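Local coordinates for protein chymotrypsin-like serine protease (Equine arteritis virus, PDB 1MBM) that is a viral serine proteinase of chymotrypsin-like fold that cleaves peptide bonds, probably to process the viral replicase polyprotein as in related arteriviruses, at residues E97-S101 with G102-L106; V118-D122 with A123-V127; D150-L154 with S155-K159; D171-D174 with N175-A178. One frame throughout, in Å; residues are numbered along the deposited sequence.

All four contacts are local and follow one another along the chain in numerical order. Interactions 1 and 2 belong to the second antiparallel sheet of this chymotrypsin-like enzyme; their centres are 12 Å apart, and they touch where Leu100 CD1 packs 3.6 Å from Val118 CG1. Interactions 3 and 4, centres 10 Å apart, supply strands 152-153 and 176-177 of a two-stranded parallel sheet, consistent with the alpha/beta C-terminal extension. Interaction 1 touches interactions 3 and 4 (centres 11 and 12 Å away) through Val104 and Leu106, whereas interaction 2 stays about 10 and 14 Å from them at nearest atoms. The 97-106 turn is thus one place where sheet and probable extension meet.

Interaction 1: E97-S101 with G102-L106; sequences EGLLS and GEVCL
Leu99 and Leu106 lie side by side, their side chains pointing the same way, where strand 94-100 of the second antiparallel sheet of the chymotrypsin-like fold ends in a tight reversal into the short, weakly bonded strand 105-106. Followed outward, Leu99 CB sits 4.2 Å from Leu106 CB, CG passes 4.1 Å from Val104 O, and CD2 ends against Leu106 CD1 at 3.9 Å. The backbones beneath form a single antiparallel hydrogen-bonded bridge: Leu99 N donates to Leu106 O at 2.9 Å, in the carbonyl plane, and Leu106 N returns a bond to Leu99 O. Nearer the bend, Ser101 carries the polar contact. Its chi1 of 69° sets OG between backbone N and carbonyl carbon, from where it donates to Val104 O at 2.6 Å. A water donates both to Ser101 OG and to Glu103 OE1, 2.9 Å from each, and the bent Glu103 chain brings its carboxylate to that water. Leu99 and Leu106 also meet Leu190 and Ile191 of helix 185-192, respectively. The chemistry divides cleanly: aliphatic branches close the strand end, while a buried hydroxyl, donor and acceptor at once, satisfies a backbone carbonyl and links it through water to a carboxylate.

Interaction 2: V118-D122 with A123-V127; sequences VVQGD and AVVGV
Val118 meets both Val125 and Gly126, one residue facing two, which defines a classic beta bulge in the hairpin of strands 117-120 and 123-132. The evidence lies in the backbone: Val118 N donates to Gly126 O at 2.8 Å, while Val118 O receives Val125 N at 3.0 Å with an N-H...O angle of 165°. The closed end is a type II' turn from Gln120 to Ala123, with Gly121 at its first corner on a positive phi of 67°. Gln120 N reaches Ala123 O nearly in line with the carbonyl, whereas Ala123 N, bonded to Gln120 O at 3.1 Å, stands well above that carbonyl's plane.

Side chains fill in around this frame. Val118 CG1 and Val125 CG2 are 3.9 Å apart, their side chains crossing obliquely; CG2 of Val125, lodged between its own N and carbonyl carbon (chi1 of CG1 -58°), also comes 3.2 Å from Val118 O. On the other face of the sheet Val119 CG1 rests 4.1 Å from Val124 CG2. Gln120 meets Val125 at about a right angle, OE1 lying 3.6 Å from Val125 CG1.

One shell further out, Gln120 NE2 is hydrogen-bonded to the carbonyls of Thr83 and Pro86, which fixes the amide's position beside the valine. Strand 85-91 adds Ala87 and Trp89 against Val118. The hairpin thus combines apolar valine contacts on both faces with an amide whose NE2 is held by those two carbonyls and whose OE1 is also hydrogen-bonded elsewhere, so it can probably lie against the Val125 methyl with its hydrogen bonding still met.

Interaction 3: D150-L154 with S155-K159; sequences DTVTL and SSLSK
Thr153 caps the helix that includes Ser156: it is the N-cap at a strand-to-helix junction, where strand 152-153 runs directly into helix 154-158, in a region consistent with the alpha/beta C-terminal extension of this proteinase. With chi1 at 55°, the hydroxyl is held between Thr153's own N and carbonyl carbon, and from there OG1 accepts the N-H of Ser156 at 3.1 Å. Thr153 OG1 also lies 3.1 Å from Ser156 CB. The first helical bond follows at once, Leu157 N to Thr153 O at 3.1 Å, with an N-H...O angle of 165°.

Val152 packs on the first turn with two branches that go separate ways. CG2, opposite the backbone N across the CA-CB bond, leans on Ser156 OG at 3.6 Å; CG1 turns to Leu157 CD2 at 4.1 Å, the two side chains crossing at about a right angle. Leu157 can present that methyl because its CG swings away from the backbone N (chi1 -161°), toward Val152. Leu154 goes another way and packs on Ile176, Ile168 and Val183, while Ser155 OG is bonded to Asp179 OD2, fastening the first turn to the loop after strand 176-177.

Ser158 completes the turn with a doubled grip on one carbonyl. Its N and its OG both donate to Leu154 O, arriving from opposite faces of the carbonyl plane, and the hydroxyl bond, Ser158 OG to Leu154 O, measures 2.6 Å.

Interaction 4: D171-D174 with N175-A178; sequences DIPD and NIIA
Ile176 turns back on Ile172 and Pro173, putting a different branch against each. Its CG2, opposite the backbone N, lies 4.3 Å from Ile172 CD1; its CG1 arm, held beside the backbone N (chi1 -71°) and extended to CD1, ends 4.3 Å from Pro173 CD. Ile172 reaches across with an extended chain, chi2 169°, and the same CD1 also comes within 4.5 Å of Ala178 CB. Two branches of Ile176 thus meet two successive residues, Ile172 just before the turn and Pro173 at its start, at ordinary van der Waals spacing.

The reversal that brings them together is a type I beta turn from Pro173 to Ile176, with Asp174 and Asn175 at the corners. Ile176 N donates to Pro173 O at 3.0 Å; the N-H is fairly straight, but the donor stands 49° out of the carbonyl plane. The side chains of Asp174 and Asn175 set off away from the facing segment, though Asn175 ND2 comes back to 3.7 Å from Asp174 C.

Beyond the turn, Ile176 also touches Val104 and Leu154, while backbone bonds of Asn175 and Ile177 to Val152 start the short parallel sheet. Chemically the turn is amphipathic: one backbone bond closes it, polar Asp174 and Asn175 occupy the corners, and Ile176, with Pro173, makes apolar contact with Leu106 and so joins strand 176-177 to strand 105-106 of the protease sheet.

Interaction 1: E97-S101 with G102-L106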
ATOM      1  N   GLU A  97      -9.432   0.127   1.638  1.00  9.37           N
ATOM      2  CA  GLU A  97      -9.333   1.543   1.983  1.00 12.32           C
ATOM      3  C   GLU A  97      -8.756   1.691   3.386  1.00 12.44           C
ATOM      4  O   GLU A  97      -9.273   1.103   4.329  1.00 10.93           O
ATOM      5  CB  GLU A  97     -10.700   2.250   1.894  1.00 14.52           C
ATOM      6  CG  GLU A  97     -10.628   3.714   2.322  1.00 22.69           C
ATOM      7  CD  GLU A  97     -11.824   4.556   1.890  1.00 30.38           C
ATOM      8  OE1 GLU A  97     -12.847   4.549   2.604  1.00 32.37           O
ATOM      9  OE2 GLU A  97     -11.734   5.247   0.852  1.00 35.00           O
ATOM     10  N   GLY A  98      -7.681   2.468   3.521  1.00  8.65           N
ATOM     11  CA  GLY A  98      -7.047   2.649   4.813  1.00  6.25           C
ATOM     12  C   GLY A  98      -6.575   4.069   5.072  1.00  8.01           C
ATOM     13  O   GLY A  98      -6.728   4.949   4.221  1.00  9.45           O
ATOM     14  N   LEU A  99      -6.026   4.293   6.260  1.00  7.48           N
ATOM     15  CA  LEU A  99      -5.475   5.593   6.625  1.00  8.61           C
ATOM     16  C   LEU A  99      -4.010   5.585   6.278  1.00  8.36           C
ATOM     17  O   LEU A  99      -3.305   4.627   6.580  1.00  7.74           O
ATOM     18  CB  LEU A  99      -5.606   5.849   8.125  1.00 10.38           C
ATOM     19  CG  LEU A  99      -4.685   6.945   8.683  1.00 11.25           C
ATOM     20  CD1 LEU A  99      -5.165   8.330   8.237  1.00 10.40           C
ATOM     21  CD2 LEU A  99      -4.575   6.868  10.200  1.00 11.57           C
ATOM     22  N   LEU A 100      -3.556   6.644   5.625  1.00  7.16           N
ATOM     23  CA  LEU A 100      -2.149   6.779   5.321  1.00  9.05           C
ATOM     24  C   LEU A 100      -1.643   8.120   5.840  1.00  8.03           C
ATOM     25  O   LEU A 100      -2.288   9.138   5.644  1.00  7.16           O
ATOM     26  CB  LEU A 100      -1.906   6.683   3.807  1.00 11.63           C
ATOM     27  CG  LEU A 100      -0.415   6.723   3.446  1.00 18.21           C
ATOM     28  CD1 LEU A 100       0.028   5.459   2.745  1.00 18.14           C
ATOM     29  CD2 LEU A 100      -0.035   7.970   2.667  1.00 16.94           C
ATOM     30  N   SER A 101      -0.519   8.089   6.550  1.00  8.24           N
ATOM     31  CA  SER A 101       0.203   9.287   6.988  1.00  9.92           C
ATOM     32  C   SER A 101       1.660   8.864   7.157  1.00 11.38           C
ATOM     33  O   SER A 101       1.966   7.676   7.125  1.00 12.02           O
ATOM     34  CB  SER A 101      -0.340   9.840   8.305  1.00  9.93           C
ATOM     35  OG  SER A 101      -0.061   8.969   9.390  1.00  4.53           O
ATOM     36  N   GLY A 102       2.566   9.816   7.335  1.00 12.21           N
ATOM     37  CA  GLY A 102       3.968   9.454   7.487  1.00 10.62           C
ATOM     38  C   GLY A 102       4.211   8.720   8.798  1.00  8.13           C
ATOM     39  O   GLY A 102       5.038   7.819   8.878  1.00  7.72           O
ATOM     40  N   GLU A 103       3.450   9.089   9.821  1.00  7.40           N
ATOM     41  CA  GLU A 103       3.631   8.530  11.149  1.00  5.42           C
ATOM     42  C   GLU A 103       2.884   7.226  11.395  1.00  6.70           C
ATOM     43  O   GLU A 103       3.411   6.331  12.052  1.00  4.96           O
ATOM     44  CB  GLU A 103       3.189   9.546  12.209  1.00  6.78           C
ATOM     45  CG  GLU A 103       4.038  10.801  12.293  1.00  6.40           C
ATOM     46  CD  GLU A 103       3.603  11.900  11.329  1.00 17.32           C
ATOM     47  OE1 GLU A 103       2.658  11.694  10.531  1.00 12.51           O
ATOM     48  OE2 GLU A 103       4.212  12.988  11.374  1.00 24.75           O
ATOM     49  N   VAL A 104       1.646   7.140  10.909  1.00  3.90           N
ATOM     50  CA  VAL A 104       0.769   6.006  11.213  1.00  6.55           C
ATOM     51  C   VAL A 104      -0.066   5.585   9.995  1.00  7.19           C
ATOM     52  O   VAL A 104      -0.681   6.420   9.331  1.00  3.89           O
ATOM     53  CB  VAL A 104      -0.191   6.346  12.390  1.00  7.50           C
ATOM     54  CG1 VAL A 104      -1.194   5.218  12.637  1.00 11.62           C
ATOM     55  CG2 VAL A 104       0.579   6.652  13.691  1.00  7.98           C
ATOM     56  N   CYS A 105      -0.080   4.287   9.697  1.00  5.27           N
ATOM     57  CA  CYS A 105      -0.905   3.778   8.612  1.00  7.14           C
ATOM     58  C   CYS A 105      -1.776   2.628   9.130  1.00  9.85           C
ATOM     59  O   CYS A 105      -1.287   1.739   9.814  1.00  8.39           O
ATOM     60  CB  CYS A 105      -0.048   3.284   7.436  1.00  8.49           C
ATOM     61  SG  CYS A 105       1.007   4.521   6.620  1.00  8.21           S
ATOM     62  N   LEU A 106      -3.058   2.648   8.777  1.00 10.89           N
ATOM     63  CA  LEU A 106      -4.003   1.613   9.195  1.00  8.27           C
ATOM     64  C   LEU A 106      -4.685   0.986   7.983  1.00  8.41           C
ATOM     65  O   LEU A 106      -5.172   1.687   7.115  1.00  9.20           O
ATOM     66  CB  LEU A 106      -5.085   2.207  10.103  1.00  5.69           C
ATOM     67  CG  LEU A 106      -4.623   3.050  11.284  1.00  8.95           C
ATOM     68  CD1 LEU A 106      -5.821   3.600  12.020  1.00  6.76           C
ATOM     69  CD2 LEU A 106      -3.766   2.207  12.211  1.00 12.52           C
TER
HETATM   70  O   HOH W   1      -0.134  11.196  11.250  1.00 22.56           O

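Interaction 2: V118-D122 with A123-V127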
ATOM      1  N   VAL A 118       0.280   0.949  -2.650  1.00  6.34           N
ATOM      2  CA  VAL A 118      -0.569   1.788  -1.829  1.00  8.23           C
ATOM      3  C   VAL A 118      -0.718   3.076  -2.635  1.00 10.28           C
ATOM      4  O   VAL A 118       0.269   3.740  -2.942  1.00 11.67           O
ATOM      5  CB  VAL A 118       0.046   2.043  -0.442  1.00  8.12           C
ATOM      6  CG1 VAL A 118      -0.863   2.897   0.392  1.00  6.39           C
ATOM      7  CG2 VAL A 118       0.315   0.735   0.271  1.00  8.71           C
ATOM      8  N   VAL A 119      -1.940   3.415  -3.024  1.00  7.16           N
ATOM      9  CA  VAL A 119      -2.115   4.560  -3.911  1.00  9.21           C
ATOM     10  C   VAL A 119      -3.059   5.622  -3.366  1.00  8.15           C
ATOM     11  O   VAL A 119      -3.962   5.327  -2.589  1.00  7.84           O
ATOM     12  CB  VAL A 119      -2.598   4.144  -5.353  1.00  9.93           C
ATOM     13  CG1 VAL A 119      -1.738   2.999  -5.931  1.00 11.66           C
ATOM     14  CG2 VAL A 119      -4.057   3.753  -5.360  1.00 19.50           C
ATOM     15  N   GLN A 120      -2.822   6.855  -3.790  1.00  7.62           N
ATOM     16  CA  GLN A 120      -3.666   7.994  -3.466  1.00  9.84           C
ATOM     17  C   GLN A 120      -3.905   8.683  -4.807  1.00 10.26           C
ATOM     18  O   GLN A 120      -2.962   9.122  -5.458  1.00  9.75           O
ATOM     19  CB  GLN A 120      -2.970   8.936  -2.471  1.00 10.66           C
ATOM     20  CG  GLN A 120      -2.905   8.370  -1.055  1.00 14.47           C
ATOM     21  CD  GLN A 120      -2.375   9.352  -0.018  1.00 15.90           C
ATOM     22  OE1 GLN A 120      -1.305   9.931  -0.193  1.00 12.24           O
ATOM     23  NE2 GLN A 120      -3.114   9.515   1.077  1.00  8.49           N
ATOM     24  N   GLY A 121      -5.161   8.747  -5.228  1.00 10.19           N
ATOM     25  CA  GLY A 121      -5.490   9.277  -6.536  1.00 10.44           C
ATOM     26  C   GLY A 121      -4.938   8.348  -7.604  1.00 11.84           C
ATOM     27  O   GLY A 121      -5.143   7.139  -7.544  1.00 11.58           O
ATOM     28  N   ASP A 122      -4.197   8.907  -8.555  1.00 12.52           N
ATOM     29  CA  ASP A 122      -3.592   8.126  -9.628  1.00 15.61           C
ATOM     30  C   ASP A 122      -2.106   7.855  -9.364  1.00 14.16           C
ATOM     31  O   ASP A 122      -1.360   7.474 -10.272  1.00 11.95           O
ATOM     32  CB  ASP A 122      -3.764   8.852 -10.970  1.00 17.74           C
ATOM     33  CG  ASP A 122      -2.984  10.167 -11.042  1.00 28.01           C
ATOM     34  OD1 ASP A 122      -2.466  10.633 -10.004  1.00 34.02           O
ATOM     35  OD2 ASP A 122      -2.843  10.812 -12.104  1.00 36.00           O
ATOM     36  N   ALA A 123      -1.678   8.042  -8.121  1.00 11.05           N
ATOM     37  CA  ALA A 123      -0.260   7.928  -7.830  1.00  9.84           C
ATOM     38  C   ALA A 123       0.083   6.905  -6.766  1.00 10.42           C
ATOM     39  O   ALA A 123      -0.653   6.735  -5.800  1.00  8.14           O
ATOM     40  CB  ALA A 123       0.298   9.295  -7.441  1.00 12.57           C
ATOM     41  N   VAL A 124       1.226   6.250  -6.955  1.00  6.88           N
ATOM     42  CA  VAL A 124       1.744   5.296  -5.998  1.00  8.83           C
ATOM     43  C   VAL A 124       2.548   6.058  -4.950  1.00  8.38           C
ATOM     44  O   VAL A 124       3.433   6.853  -5.290  1.00  8.72           O
ATOM     45  CB  VAL A 124       2.679   4.273  -6.693  1.00  9.33           C
ATOM     46  CG1 VAL A 124       3.395   3.394  -5.668  1.00  7.76           C
ATOM     47  CG2 VAL A 124       1.908   3.426  -7.687  1.00 10.72           C
ATOM     48  N   VAL A 125       2.231   5.835  -3.682  1.00  5.82           N
ATOM     49  CA  VAL A 125       2.999   6.428  -2.607  1.00  8.95           C
ATOM     50  C   VAL A 125       3.992   5.404  -2.034  1.00  9.29           C
ATOM     51  O   VAL A 125       5.037   5.780  -1.494  1.00  5.98           O
ATOM     52  CB  VAL A 125       2.088   7.046  -1.504  1.00 11.75           C
ATOM     53  CG1 VAL A 125       1.163   8.116  -2.114  1.00 12.59           C
ATOM     54  CG2 VAL A 125       1.264   5.972  -0.827  1.00 16.02           C
ATOM     55  N   GLY A 126       3.691   4.112  -2.178  1.00  6.98           N
ATOM     56  CA  GLY A 126       4.585   3.084  -1.668  1.00  6.40           C
ATOM     57  C   GLY A 126       4.060   1.673  -1.871  1.00  9.18           C
ATOM     58  O   GLY A 126       3.071   1.469  -2.576  1.00  6.13           O
ATOM     59  N   VAL A 127       4.739   0.694  -1.287  1.00  6.65           N
ATOM     60  CA  VAL A 127       4.244  -0.680  -1.314  1.00  8.09           C
ATOM     61  C   VAL A 127       3.960  -1.098   0.123  1.00  8.51           C
ATOM     62  O   VAL A 127       4.579  -0.588   1.059  1.00  6.35           O
ATOM     63  CB  VAL A 127       5.234  -1.689  -1.969  1.00  9.86           C
ATOM     64  CG1 VAL A 127       5.409  -1.405  -3.463  1.00 10.39           C
ATOM     65  CG2 VAL A 127       6.588  -1.690  -1.257  1.00  7.58           C
TER

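Interaction 3: D150-L154 with S155-K159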
ATOM      1  N   ASP A 150       5.890   5.673  13.520  1.00  5.19           N
ATOM      2  CA  ASP A 150       5.976   6.728  14.531  1.00  6.28           C
ATOM      3  C   ASP A 150       4.654   6.901  15.275  1.00  7.82           C
ATOM      4  O   ASP A 150       3.805   6.012  15.254  1.00 10.43           O
ATOM      5  CB  ASP A 150       6.359   8.061  13.879  1.00  5.86           C
ATOM      6  CG  ASP A 150       7.556   7.936  12.960  1.00 14.49           C
ATOM      7  OD1 ASP A 150       8.541   7.257  13.336  1.00  6.87           O
ATOM      8  OD2 ASP A 150       7.593   8.477  11.835  1.00 10.45           O
ATOM      9  N   THR A 151       4.486   8.044  15.939  1.00  6.07           N
ATOM     10  CA  THR A 151       3.235   8.328  16.639  1.00  7.76           C
ATOM     11  C   THR A 151       2.638   9.628  16.176  1.00  6.84           C
ATOM     12  O   THR A 151       3.328  10.465  15.608  1.00  7.12           O
ATOM     13  CB  THR A 151       3.399   8.399  18.181  1.00  6.06           C
ATOM     14  OG1 THR A 151       4.141   9.569  18.546  1.00 11.21           O
ATOM     15  CG2 THR A 151       4.224   7.250  18.718  1.00  6.05           C
ATOM     16  N   VAL A 152       1.346   9.799  16.442  1.00  9.79           N
ATOM     17  CA  VAL A 152       0.662  11.052  16.150  1.00  9.37           C
ATOM     18  C   VAL A 152      -0.539  11.168  17.088  1.00  9.12           C
ATOM     19  O   VAL A 152      -1.129  10.155  17.471  1.00  7.55           O
ATOM     20  CB  VAL A 152       0.204  11.133  14.670  1.00 10.66           C
ATOM     21  CG1 VAL A 152      -0.942  10.139  14.399  1.00 10.86           C
ATOM     22  CG2 VAL A 152      -0.214  12.564  14.305  1.00 14.51           C
ATOM     23  N   THR A 153      -0.887  12.389  17.492  1.00  6.84           N
ATOM     24  CA  THR A 153      -2.063  12.565  18.344  1.00  6.80           C
ATOM     25  C   THR A 153      -3.301  12.555  17.467  1.00  6.87           C
ATOM     26  O   THR A 153      -3.222  12.776  16.255  1.00  5.69           O
ATOM     27  CB  THR A 153      -2.014  13.882  19.121  1.00  7.65           C
ATOM     28  OG1 THR A 153      -1.832  14.966  18.200  1.00  6.70           O
ATOM     29  CG2 THR A 153      -0.787  13.951  20.039  1.00  5.13           C
ATOM     30  N   LEU A 154      -4.451  12.286  18.070  1.00  7.54           N
ATOM     31  CA  LEU A 154      -5.692  12.310  17.316  1.00  7.60           C
ATOM     32  C   LEU A 154      -6.002  13.723  16.860  1.00  7.46           C
ATOM     33  O   LEU A 154      -6.510  13.916  15.756  1.00  6.82           O
ATOM     34  CB  LEU A 154      -6.861  11.753  18.131  1.00  7.20           C
ATOM     35  CG  LEU A 154      -7.144  10.248  18.099  1.00 16.48           C
ATOM     36  CD1 LEU A 154      -8.306   9.911  19.037  1.00 12.71           C
ATOM     37  CD2 LEU A 154      -7.454   9.778  16.682  1.00 11.51           C
ATOM     38  N   SER A 155      -5.693  14.707  17.700  1.00  5.33           N
ATOM     39  CA  SER A 155      -5.951  16.101  17.334  1.00 10.15           C
ATOM     40  C   SER A 155      -5.123  16.516  16.116  1.00  9.74           C
ATOM     41  O   SER A 155      -5.653  17.111  15.181  1.00  7.30           O
ATOM     42  CB  SER A 155      -5.697  17.041  18.511  1.00  8.53           C
ATOM     43  OG  SER A 155      -4.350  16.969  18.920  1.00 11.39           O
ATOM     44  N   SER A 156      -3.836  16.174  16.118  1.00  8.38           N
ATOM     45  CA  SER A 156      -2.960  16.497  14.990  1.00 10.52           C
ATOM     46  C   SER A 156      -3.442  15.822  13.705  1.00 10.87           C
ATOM     47  O   SER A 156      -3.491  16.454  12.652  1.00  9.00           O
ATOM     48  CB  SER A 156      -1.503  16.120  15.292  1.00  9.59           C
ATOM     49  OG  SER A 156      -0.722  16.098  14.110  1.00 19.86           O
ATOM     50  N   LEU A 157      -3.807  14.542  13.811  1.00  8.77           N
ATOM     51  CA  LEU A 157      -4.347  13.783  12.694  1.00  9.31           C
ATOM     52  C   LEU A 157      -5.650  14.427  12.188  1.00 12.11           C
ATOM     53  O   LEU A 157      -5.883  14.526  10.980  1.00  7.64           O
ATOM     54  CB  LEU A 157      -4.620  12.346  13.157  1.00 10.26           C
ATOM     55  CG  LEU A 157      -4.786  11.167  12.200  1.00 15.13           C
ATOM     56  CD1 LEU A 157      -3.707  11.147  11.112  1.00 10.84           C
ATOM     57  CD2 LEU A 157      -4.759   9.872  13.014  1.00  9.19           C
ATOM     58  N   SER A 158      -6.478  14.884  13.127  1.00  9.98           N
ATOM     59  CA  SER A 158      -7.790  15.462  12.818  1.00 11.15           C
ATOM     60  C   SER A 158      -7.778  16.717  11.928  1.00 11.10           C
ATOM     61  O   SER A 158      -8.728  16.968  11.193  1.00  9.11           O
ATOM     62  CB  SER A 158      -8.553  15.731  14.114  1.00  8.72           C
ATOM     63  OG  SER A 158      -8.835  14.506  14.764  1.00 10.05           O
ATOM     64  N   LYS A 159      -6.696  17.485  11.991  1.00 10.15           N
ATOM     65  CA  LYS A 159      -6.523  18.673  11.152  1.00 11.49           C
ATOM     66  C   LYS A 159      -6.676  18.365   9.661  1.00 12.65           C
ATOM     67  O   LYS A 159      -7.066  19.238   8.876  1.00 13.22           O
ATOM     68  CB  LYS A 159      -5.116  19.256  11.353  1.00 13.23           C
ATOM     69  CG  LYS A 159      -4.893  19.979  12.663  1.00 17.65           C
ATOM     70  CD  LYS A 159      -3.496  20.596  12.700  1.00 22.65           C
ATOM     71  CE  LYS A 159      -2.451  19.586  12.224  1.00 25.84           C
ATOM     72  NZ  LYS A 159      -1.069  20.121  12.270  1.00 30.21           N
TER

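Interaction 4: D171-D174 with N175-A178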
ATOM      1  N   ASP A 171     -11.214   0.200  18.714  1.00 30.82           N
ATOM      2  CA  ASP A 171      -9.840  -0.290  18.689  1.00 32.87           C
ATOM      3  C   ASP A 171      -8.896   0.507  17.782  1.00 30.53           C
ATOM      4  O   ASP A 171      -8.904   0.381  16.555  1.00 30.64           O
ATOM      5  CB  ASP A 171      -9.770  -1.808  18.434  1.00 34.94           C
ATOM      6  CG  ASP A 171      -9.971  -2.180  16.978  1.00 41.32           C
ATOM      7  OD1 ASP A 171     -11.099  -2.011  16.467  1.00 45.29           O
ATOM      8  OD2 ASP A 171      -9.053  -2.651  16.268  1.00 43.24           O
ATOM      9  N   ILE A 172      -8.106   1.366  18.414  1.00 26.99           N
ATOM     10  CA  ILE A 172      -7.074   2.110  17.715  1.00 23.98           C
ATOM     11  C   ILE A 172      -5.743   1.786  18.392  1.00 18.96           C
ATOM     12  O   ILE A 172      -5.693   1.578  19.603  1.00 11.61           O
ATOM     13  CB  ILE A 172      -7.372   3.629  17.704  1.00 24.92           C
ATOM     14  CG1 ILE A 172      -7.522   4.179  19.123  1.00 25.29           C
ATOM     15  CG2 ILE A 172      -8.626   3.920  16.875  1.00 29.43           C
ATOM     16  CD1 ILE A 172      -7.559   5.694  19.176  1.00 30.92           C
ATOM     17  N   PRO A 173      -4.676   1.729  17.601  1.00 18.17           N
ATOM     18  CA  PRO A 173      -3.340   1.387  18.095  1.00 16.67           C
ATOM     19  C   PRO A 173      -2.787   2.427  19.057  1.00 14.66           C
ATOM     20  O   PRO A 173      -3.149   3.605  18.970  1.00 11.05           O
ATOM     21  CB  PRO A 173      -2.493   1.420  16.824  1.00 17.94           C
ATOM     22  CG  PRO A 173      -3.469   1.273  15.724  1.00 18.49           C
ATOM     23  CD  PRO A 173      -4.667   2.013  16.157  1.00 17.15           C
ATOM     24  N   ASP A 174      -1.884   1.983  19.923  1.00 12.73           N
ATOM     25  CA  ASP A 174      -1.241   2.831  20.924  1.00 14.64           C
ATOM     26  C   ASP A 174      -0.428   3.966  20.314  1.00 10.24           C
ATOM     27  O   ASP A 174      -0.213   4.986  20.962  1.00 11.06           O
ATOM     28  CB  ASP A 174      -0.351   1.987  21.846  1.00 15.53           C
ATOM     29  CG  ASP A 174      -1.153   1.210  22.869  1.00 24.24           C
ATOM     30  OD1 ASP A 174      -2.271   0.768  22.533  1.00 25.66           O
ATOM     31  OD2 ASP A 174      -0.754   1.003  24.036  1.00 29.36           O
ATOM     32  N   ASN A 175      -0.005   3.800  19.064  1.00  7.21           N
ATOM     33  CA  ASN A 175       0.750   4.846  18.374  1.00  7.97           C
ATOM     34  C   ASN A 175      -0.112   6.022  17.880  1.00  9.25           C
ATOM     35  O   ASN A 175       0.401   6.998  17.337  1.00  4.19           O
ATOM     36  CB  ASN A 175       1.650   4.260  17.273  1.00 11.26           C
ATOM     37  CG  ASN A 175       2.909   3.599  17.840  1.00 16.46           C
ATOM     38  OD1 ASN A 175       3.721   3.015  17.100  1.00 18.12           O
ATOM     39  ND2 ASN A 175       3.082   3.691  19.159  1.00 12.96           N
ATOM     40  N   ILE A 176      -1.425   5.915  18.069  1.00  6.73           N
ATOM     41  CA  ILE A 176      -2.317   7.040  17.837  1.00  8.45           C
ATOM     42  C   ILE A 176      -2.705   7.503  19.242  1.00  9.15           C
ATOM     43  O   ILE A 176      -3.410   6.805  19.969  1.00  6.77           O
ATOM     44  CB  ILE A 176      -3.552   6.648  17.003  1.00  7.90           C
ATOM     45  CG1 ILE A 176      -3.150   6.383  15.559  1.00  8.98           C
ATOM     46  CG2 ILE A 176      -4.533   7.797  16.962  1.00 12.10           C
ATOM     47  CD1 ILE A 176      -4.299   5.981  14.659  1.00 14.55           C
ATOM     48  N   ILE A 177      -2.176   8.655  19.639  1.00  7.86           N
ATOM     49  CA  ILE A 177      -2.372   9.173  20.986  1.00  9.49           C
ATOM     50  C   ILE A 177      -3.739   9.837  21.129  1.00  9.18           C
ATOM     51  O   ILE A 177      -4.000  10.877  20.538  1.00  8.55           O
ATOM     52  CB  ILE A 177      -1.227  10.141  21.327  1.00 10.66           C
ATOM     53  CG1 ILE A 177       0.107   9.385  21.238  1.00 12.36           C
ATOM     54  CG2 ILE A 177      -1.420  10.752  22.711  1.00 12.39           C
ATOM     55  CD1 ILE A 177       1.339  10.264  21.338  1.00 16.56           C
ATOM     56  N   ALA A 178      -4.617   9.210  21.901  1.00 10.77           N
ATOM     57  CA  ALA A 178      -5.988   9.702  22.066  1.00 12.48           C
ATOM     58  C   ALA A 178      -6.069  10.919  22.997  1.00 11.06           C
ATOM     59  O   ALA A 178      -6.232  10.765  24.202  1.00 11.42           O
ATOM     60  CB  ALA A 178      -6.888   8.575  22.564  1.00 12.54           C
TER